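PDB 1VDW: hypothetical protein PH1897 from Pyrococcus horikoshii, which probably hydrolyses fructose 1,6-bisphosphate to fructose 6-phosphate and phosphate with magnesium ions, as a homodimeric member of the inositol monophosphatase superfamily. Local coordinates for residues R7-D12 against I55-D60; N64-S67 against G71-D74; A100-I105 against A174-L179. All coordinates share one frame; numbering follows the deposited sequence.

Interaction 1 of 3, residues R7-D12 against I55-D60; sequences RKIAID and ISKFKD
The antiparallel pair of helices 3-20 and 45-60 meets here through Ile9 and Asp12 on one side and Lys57 and Phe58 on the other. The axes of segments 7-12 and 55-60 run at 148° and come no nearer than 11.6 Å, a wide spacing that leaves side chains, not backbones, to make the contact; 172 Å² is buried, both sides summed. Its polar half is a salt-bridge network. Lys57 NZ donates to Asp12 OD2 at 3.0 Å, reaching the oxygen from above the carboxylate plane, 41° out of it. Lys8 NZ, one helical turn before Asp12, bonds the same OD2 at 2.8 Å but on its syn lone pair, so one oxygen takes two ammonium groups by different approaches. The two NZ atoms of Lys8 and Lys57 stay 4.7 Å apart, and the carboxylate between them probably offsets their like charges. Lys57 sends CG away from the backbone N, then bends at chi2 (71°), and its chain meets that of Asp12 at about a right angle. In the alpha/beta fold of the inositol monophosphatase superfamily these helices lie against the large mixed sheet: Ala10 touches Tyr113 and Phe115 of strand 110-118. An asparagine in place of Asp12 would probably leave the two lysines without a compensating negative charge and weaken the tie between the helices. Beside the ion pairs the contact is apolar. In one of its two modelled conformers Ile9 puts its CG2 branch 3.9 Å from Phe58 CE1, approaching the ring obliquely, and the same methyl lies 4.0 Å from Lys57 CE. Trp6 and Ile13 of helix 3-20 also touch Phe58, extending this apolar layer along the helix.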
# COMPACT_ATOMS: atom_id res chain seq x y z
N ARG A 7 -23.06 -9.02 13.68
CA ARG A 7 -21.81 -8.51 14.22
C ARG A 7 -21.08 -9.63 14.97
O ARG A 7 -19.85 -9.69 14.99
CB ARG A 7 -22.07 -7.30 15.12
CG ARG A 7 -22.79 -6.17 14.37
CD ARG A 7 -22.97 -4.92 15.22
NE ARG A 7 -21.73 -4.18 15.42
CZ ARG A 7 -21.65 -3.03 16.08
NH1 ARG A 7 -22.74 -2.48 16.60
NH2 ARG A 7 -20.48 -2.42 16.20
N LYS A 8 -21.85 -10.53 15.59
CA LYS A 8 -21.27 -11.66 16.31
C LYS A 8 -20.58 -12.57 15.29
O LYS A 8 -19.50 -13.11 15.53
CB LYS A 8 -22.37 -12.43 17.06
CG LYS A 8 -21.89 -13.62 17.89
CD LYS A 8 -21.82 -14.92 17.09
CE LYS A 8 -21.46 -16.10 17.98
NZ LYS A 8 -21.39 -17.38 17.22
N ILE A 9 -21.21 -12.73 14.13
CA ILE A 9 -20.65 -13.56 13.08
C ILE A 9 -19.34 -12.95 12.57
O ILE A 9 -18.39 -13.67 12.26
CB ILE A 9 -21.66 -13.71 11.92
CG1 ILE A 9 -22.89 -14.47 12.42
CG2 ILE A 9 -21.01 -14.43 10.74
CD1 ILE A 9 -23.97 -14.67 11.38
N ALA A 10 -19.29 -11.62 12.50
CA ALA A 10 -18.08 -10.95 12.04
C ALA A 10 -16.91 -11.32 12.95
O ALA A 10 -15.80 -11.57 12.48
CB ALA A 10 -18.29 -9.44 12.03
N ILE A 11 -17.17 -11.35 14.25
CA ILE A 11 -16.13 -11.71 15.20
C ILE A 11 -15.69 -13.16 15.03
O ILE A 11 -14.50 -13.46 15.12
CB ILE A 11 -16.58 -11.48 16.66
CG1 ILE A 11 -16.95 -10.00 16.85
CG2 ILE A 11 -15.48 -11.89 17.62
CD1 ILE A 11 -15.85 -9.04 16.50
N ASP A 12 -16.64 -14.07 14.79
CA ASP A 12 -16.27 -15.46 14.58
C ASP A 12 -15.32 -15.52 13.39
O ASP A 12 -14.34 -16.26 13.39
CB ASP A 12 -17.49 -16.34 14.26
CG ASP A 12 -18.45 -16.46 15.43
OD1 ASP A 12 -18.02 -16.32 16.59
OD2 ASP A 12 -19.65 -16.73 15.17
N ILE A 55 -17.12 -19.09 3.45
CA ILE A 55 -18.27 -19.54 2.68
C ILE A 55 -19.09 -20.57 3.44
O ILE A 55 -20.32 -20.50 3.46
CB ILE A 55 -17.84 -20.13 1.32
CG1 ILE A 55 -17.12 -19.05 0.49
CG2 ILE A 55 -19.05 -20.66 0.57
CD1 ILE A 55 -17.95 -17.80 0.25
N SER A 56 -18.40 -21.52 4.06
CA SER A 56 -19.09 -22.56 4.83
C SER A 56 -19.90 -21.92 5.95
O SER A 56 -21.02 -22.33 6.24
CB SER A 56 -18.07 -23.54 5.42
OG SER A 56 -17.20 -22.89 6.33
N LYS A 57 -19.32 -20.91 6.58
CA LYS A 57 -19.96 -20.19 7.67
C LYS A 57 -21.35 -19.69 7.28
O LYS A 57 -22.34 -19.97 7.96
CB LYS A 57 -19.09 -19.01 8.10
CG LYS A 57 -19.61 -18.21 9.28
CD LYS A 57 -19.49 -18.99 10.58
CE LYS A 57 -19.79 -18.10 11.78
NZ LYS A 57 -19.65 -18.82 13.07
N PHE A 58 -21.43 -18.97 6.17
CA PHE A 58 -22.70 -18.43 5.70
C PHE A 58 -23.60 -19.48 5.08
O PHE A 58 -24.83 -19.40 5.20
CB PHE A 58 -22.44 -17.29 4.72
CG PHE A 58 -21.82 -16.08 5.37
CD1 PHE A 58 -22.53 -15.33 6.29
CD2 PHE A 58 -20.51 -15.72 5.08
CE1 PHE A 58 -21.96 -14.23 6.93
CE2 PHE A 58 -19.92 -14.62 5.71
CZ PHE A 58 -20.64 -13.88 6.64
N LYS A 59 -23.01 -20.46 4.41
CA LYS A 59 -23.80 -21.52 3.79
C LYS A 59 -24.56 -22.28 4.87
O LYS A 59 -25.75 -22.56 4.72
CB LYS A 59 -22.90 -22.49 3.01
CG LYS A 59 -23.65 -23.61 2.31
CD LYS A 59 -22.71 -24.54 1.57
CE LYS A 59 -23.47 -25.68 0.90
NZ LYS A 59 -24.47 -25.18 -0.09
N ASP A 60 -23.87 -22.60 5.96
CA ASP A 60 -24.48 -23.34 7.07
C ASP A 60 -25.57 -22.54 7.77
O ASP A 60 -26.42 -23.12 8.45
CB ASP A 60 -23.41 -23.76 8.08
CG ASP A 60 -22.36 -24.68 7.48
OD1 ASP A 60 -22.67 -25.37 6.48
OD2 ASP A 60 -21.24 -24.73 8.01

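Interaction 2 of 3, residues N64-S67 against G71-D74; sequences NVVS and GRID
Val65 and Ile73 form a hydrogen-bonded antiparallel pair with a bond in each direction. Ile73 N reaches Val65 O at 2.6 Å, close to straight at the hydrogen, while Val65 N meets Ile73 O at 3.0 Å. At the next hydrogen-bonded pair, Ser67 N donates to Gly71 O at 2.9 Å, and the return bond from Gly71 N to Ser67 O is weak, bent to 130° at the hydrogen. Between them Val66 and Arg72 make the non-hydrogen-bonded pair, where Val66 CA and Arg72 CA direct C-H groups at Gly71 O and Val65 O. The segments run at 171° and form a beta hairpin joined by a three-residue turn that includes Glu68, a predicted magnesium ligand. Gly71 has a positive phi, and at its backbone angles a side chain would jam against the preceding carbonyl oxygen. On one face CB of Val65 packs 4.1 Å from CB of Ile73, and helix 45-60 covers this side, with Ile55 on Val65 and Lys59 on Ile73. On the other face Val66 CG2 rests 4.0 Å from Arg72 CG, the two chains crossing at a slant; Arg72 is extended from CG to NE. At the far end Asn64 and Asp74 lie side by side with their planes 78° apart, and each acceptor finds its donor in the following turn: Asn64 OD1 takes Gln75 N and Asp74 OD2 takes Gly76 N. Beyond the hairpin, backbone bonds from Asn64 and Val66 to strand 79-84 tie it to the rest of the large sheet.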
# COMPACT_ATOMS: atom_id res chain seq x y z
N ASN A 64 -28.38 -16.92 1.35
CA ASN A 64 -27.89 -16.95 -0.02
C ASN A 64 -26.47 -16.38 0.02
O ASN A 64 -26.19 -15.49 0.82
CB ASN A 64 -28.75 -16.09 -0.95
CG ASN A 64 -30.22 -16.46 -0.89
OD1 ASN A 64 -30.58 -17.65 -0.90
ND2 ASN A 64 -31.09 -15.46 -0.84
N VAL A 65 -25.59 -16.90 -0.83
CA VAL A 65 -24.21 -16.44 -0.84
C VAL A 65 -23.72 -16.12 -2.23
O VAL A 65 -23.96 -16.86 -3.18
CB VAL A 65 -23.27 -17.49 -0.23
CG1 VAL A 65 -21.86 -16.93 -0.12
CG2 VAL A 65 -23.78 -17.92 1.14
N VAL A 66 -23.02 -14.99 -2.35
CA VAL A 66 -22.46 -14.57 -3.62
C VAL A 66 -20.97 -14.33 -3.40
O VAL A 66 -20.58 -13.50 -2.58
CB VAL A 66 -23.10 -13.27 -4.14
CG1 VAL A 66 -22.52 -12.90 -5.50
CG2 VAL A 66 -24.61 -13.44 -4.24
N SER A 67 -20.14 -15.09 -4.11
CA SER A 67 -18.70 -14.96 -4.02
C SER A 67 -18.18 -15.21 -5.43
O SER A 67 -18.73 -16.03 -6.17
CB SER A 67 -18.12 -15.98 -3.04
OG SER A 67 -16.82 -15.60 -2.62
N GLY A 71 -19.61 -18.26 -7.24
CA GLY A 71 -20.77 -17.74 -7.95
C GLY A 71 -21.87 -17.33 -6.99
O GLY A 71 -21.66 -16.51 -6.11
N ARG A 72 -23.05 -17.91 -7.17
CA ARG A 72 -24.18 -17.59 -6.31
C ARG A 72 -24.88 -18.83 -5.78
O ARG A 72 -25.38 -19.65 -6.55
CB ARG A 72 -25.19 -16.72 -7.07
CG ARG A 72 -26.43 -16.36 -6.27
CD ARG A 72 -27.36 -15.46 -7.06
NE ARG A 72 -28.58 -15.15 -6.33
CZ ARG A 72 -29.56 -14.38 -6.79
NH1 ARG A 72 -29.46 -13.83 -8.00
NH2 ARG A 72 -30.64 -14.15 -6.06
N ILE A 73 -24.89 -18.97 -4.46
CA ILE A 73 -25.54 -20.10 -3.81
C ILE A 73 -26.94 -19.66 -3.38
O ILE A 73 -27.09 -18.89 -2.44
CB ILE A 73 -24.76 -20.56 -2.55
CG1 ILE A 73 -23.33 -20.94 -2.94
CG2 ILE A 73 -25.47 -21.75 -1.91
CD1 ILE A 73 -22.47 -21.36 -1.76
N ASP A 74 -27.95 -20.15 -4.09
CA ASP A 74 -29.33 -19.81 -3.79
C ASP A 74 -29.92 -20.84 -2.84
O ASP A 74 -30.03 -22.02 -3.18
CB ASP A 74 -30.15 -19.77 -5.09
CG ASP A 74 -31.61 -19.42 -4.85
OD1 ASP A 74 -32.39 -19.46 -5.82
OD2 ASP A 74 -31.97 -19.10 -3.69

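Interaction 3 of 3, residues A100-I105 against A174-L179; sequences AVSVAI and AIALEL. With EDO (1,2-ethanediol), chain C.
Strand 100-105 and the first turn of helix 175-184 approach most closely at two backbone points, Ser102 and Ala176 with CA atoms 6.6 Å apart and Ala100 and Leu177 at 6.8 Å. Ala174 is the helix N-cap residue, its carbonyl accepting from Glu178 N. Small side chains permit this spacing. Ala100 CB points at the helix and meets the CD2 branch of Leu177 at 3.6 Å; with CG beside its backbone N (chi1 -69°), Leu177 swings this methyl across to the strand. Ser102 contributes its CB, which lies 4.1 Å from Ala176 CB. The contact is fully buried and borders the predicted magnesium site of this phosphatase fold, between the strand of the large sheet and the helix following strand 168-170. Ala176 N donates to Asp87 OD2, which probably helps to hold this predicted metal ligand in place, and Ser102 packs on Asp84, another. At the opening of the helix Ile175 N gives a hydrogen bond of 3.0 Å, straight at 168°, to O2 of 1,2-ethanediol, a molecule probably from the crystallisation liquor; C2 of the diol lies 3.5 Å from Ile175 CG2. The diol is also bonded to Asp87 OD1.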
# COMPACT_ATOMS: atom_id res chain seq x y z
N ALA A 100 -7.65 -7.91 3.09
CA ALA A 100 -8.79 -7.83 3.99
C ALA A 100 -9.86 -8.84 3.67
O ALA A 100 -9.82 -9.52 2.65
CB ALA A 100 -9.40 -6.43 3.89
N VAL A 101 -10.83 -8.93 4.59
CA VAL A 101 -12.01 -9.77 4.42
C VAL A 101 -13.13 -8.75 4.22
O VAL A 101 -13.23 -7.77 4.97
CB VAL A 101 -12.31 -10.59 5.68
CG1 VAL A 101 -13.62 -11.36 5.50
CG2 VAL A 101 -11.17 -11.55 5.95
N SER A 102 -13.98 -8.98 3.22
CA SER A 102 -15.08 -8.06 2.91
C SER A 102 -16.41 -8.80 2.88
O SER A 102 -16.58 -9.75 2.12
CB SER A 102 -14.81 -7.41 1.54
OG SER A 102 -15.88 -6.59 1.12
N VAL A 103 -17.36 -8.35 3.70
CA VAL A 103 -18.68 -8.99 3.77
C VAL A 103 -19.81 -7.97 3.82
O VAL A 103 -19.80 -7.07 4.66
CB VAL A 103 -18.80 -9.88 5.03
CG1 VAL A 103 -20.22 -10.39 5.18
CG2 VAL A 103 -17.83 -11.04 4.95
N ALA A 104 -20.78 -8.11 2.92
CA ALA A 104 -21.95 -7.23 2.89
C ALA A 104 -23.18 -8.12 3.04
O ALA A 104 -23.33 -9.13 2.34
CB ALA A 104 -22.01 -6.47 1.58
N ILE A 105 -24.06 -7.75 3.97
CA ILE A 105 -25.28 -8.50 4.26
C ILE A 105 -26.50 -7.76 3.78
O ILE A 105 -26.71 -6.59 4.12
CB ILE A 105 -25.45 -8.73 5.77
CG1 ILE A 105 -24.15 -9.27 6.38
CG2 ILE A 105 -26.61 -9.68 6.03
CD1 ILE A 105 -23.77 -10.64 5.90
N ALA A 174 -6.04 -3.76 -3.00
CA ALA A 174 -7.13 -4.27 -2.15
C ALA A 174 -8.19 -3.18 -2.09
O ALA A 174 -8.21 -2.35 -1.18
CB ALA A 174 -6.62 -4.59 -0.76
N ILE A 175 -9.08 -3.19 -3.08
CA ILE A 175 -10.11 -2.17 -3.17
C ILE A 175 -10.97 -2.02 -1.92
O ILE A 175 -11.43 -0.92 -1.61
CB ILE A 175 -11.01 -2.42 -4.42
CG1 ILE A 175 -11.62 -1.10 -4.88
CG2 ILE A 175 -12.10 -3.43 -4.11
CD1 ILE A 175 -10.61 -0.13 -5.47
N ALA A 176 -11.19 -3.11 -1.19
CA ALA A 176 -12.00 -3.02 0.02
C ALA A 176 -11.33 -2.07 1.01
O ALA A 176 -12.00 -1.24 1.63
CB ALA A 176 -12.17 -4.39 0.67
N LEU A 177 -10.02 -2.18 1.15
CA LEU A 177 -9.30 -1.30 2.05
C LEU A 177 -9.28 0.12 1.54
O LEU A 177 -9.39 1.07 2.32
CB LEU A 177 -7.85 -1.76 2.25
CG LEU A 177 -7.68 -3.06 3.04
CD1 LEU A 177 -6.20 -3.31 3.23
CD2 LEU A 177 -8.39 -2.97 4.39
N GLU A 178 -9.15 0.29 0.23
CA GLU A 178 -9.12 1.64 -0.29
C GLU A 178 -10.45 2.34 -0.04
O GLU A 178 -10.48 3.52 0.31
CB GLU A 178 -8.68 1.60 -1.76
CG GLU A 178 -7.17 1.34 -1.81
CD GLU A 178 -6.67 0.77 -3.12
OE1 GLU A 178 -7.11 -0.33 -3.50
OE2 GLU A 178 -5.81 1.42 -3.76
N LEU A 179 -11.55 1.61 -0.18
CA LEU A 179 -12.86 2.18 0.10
C LEU A 179 -13.01 2.44 1.61
O LEU A 179 -13.61 3.44 2.01
CB LEU A 179 -13.96 1.24 -0.40
CG LEU A 179 -14.12 1.25 -1.92
CD1 LEU A 179 -14.97 0.07 -2.36
CD2 LEU A 179 -14.74 2.57 -2.37
C1 EDO C . -9.72 -6.86 -6.85
O1 EDO C . -9.04 -8.01 -6.35
C2 EDO C . -10.22 -6.01 -5.66
O2 EDO C . -9.11 -5.59 -4.84

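Helix 45-60 joins the three contacts. Interaction 1 touches interaction 2 through Ile55 CD1, 3.8 Å from Ser67 CB, and Phe58 CB, 3.9 Å from Val65 CG2, their centres being about 14 Å apart. The far end of the Phe58 ring reaches interaction 3: its CZ lies 3.8 Å from Val103 CG1. Interactions 2 and 3 do not touch, their nearest atoms being about 7 Å apart, but strands 64-67 and 100-107 share the large sheet, with strand 79-84 between them. The predicted magnesium ligand Asp84 ends that strand: side chain to side chain, Ser102 is about 4 Å from it, Ser67 about 6 Å and Phe58 about 10 Å.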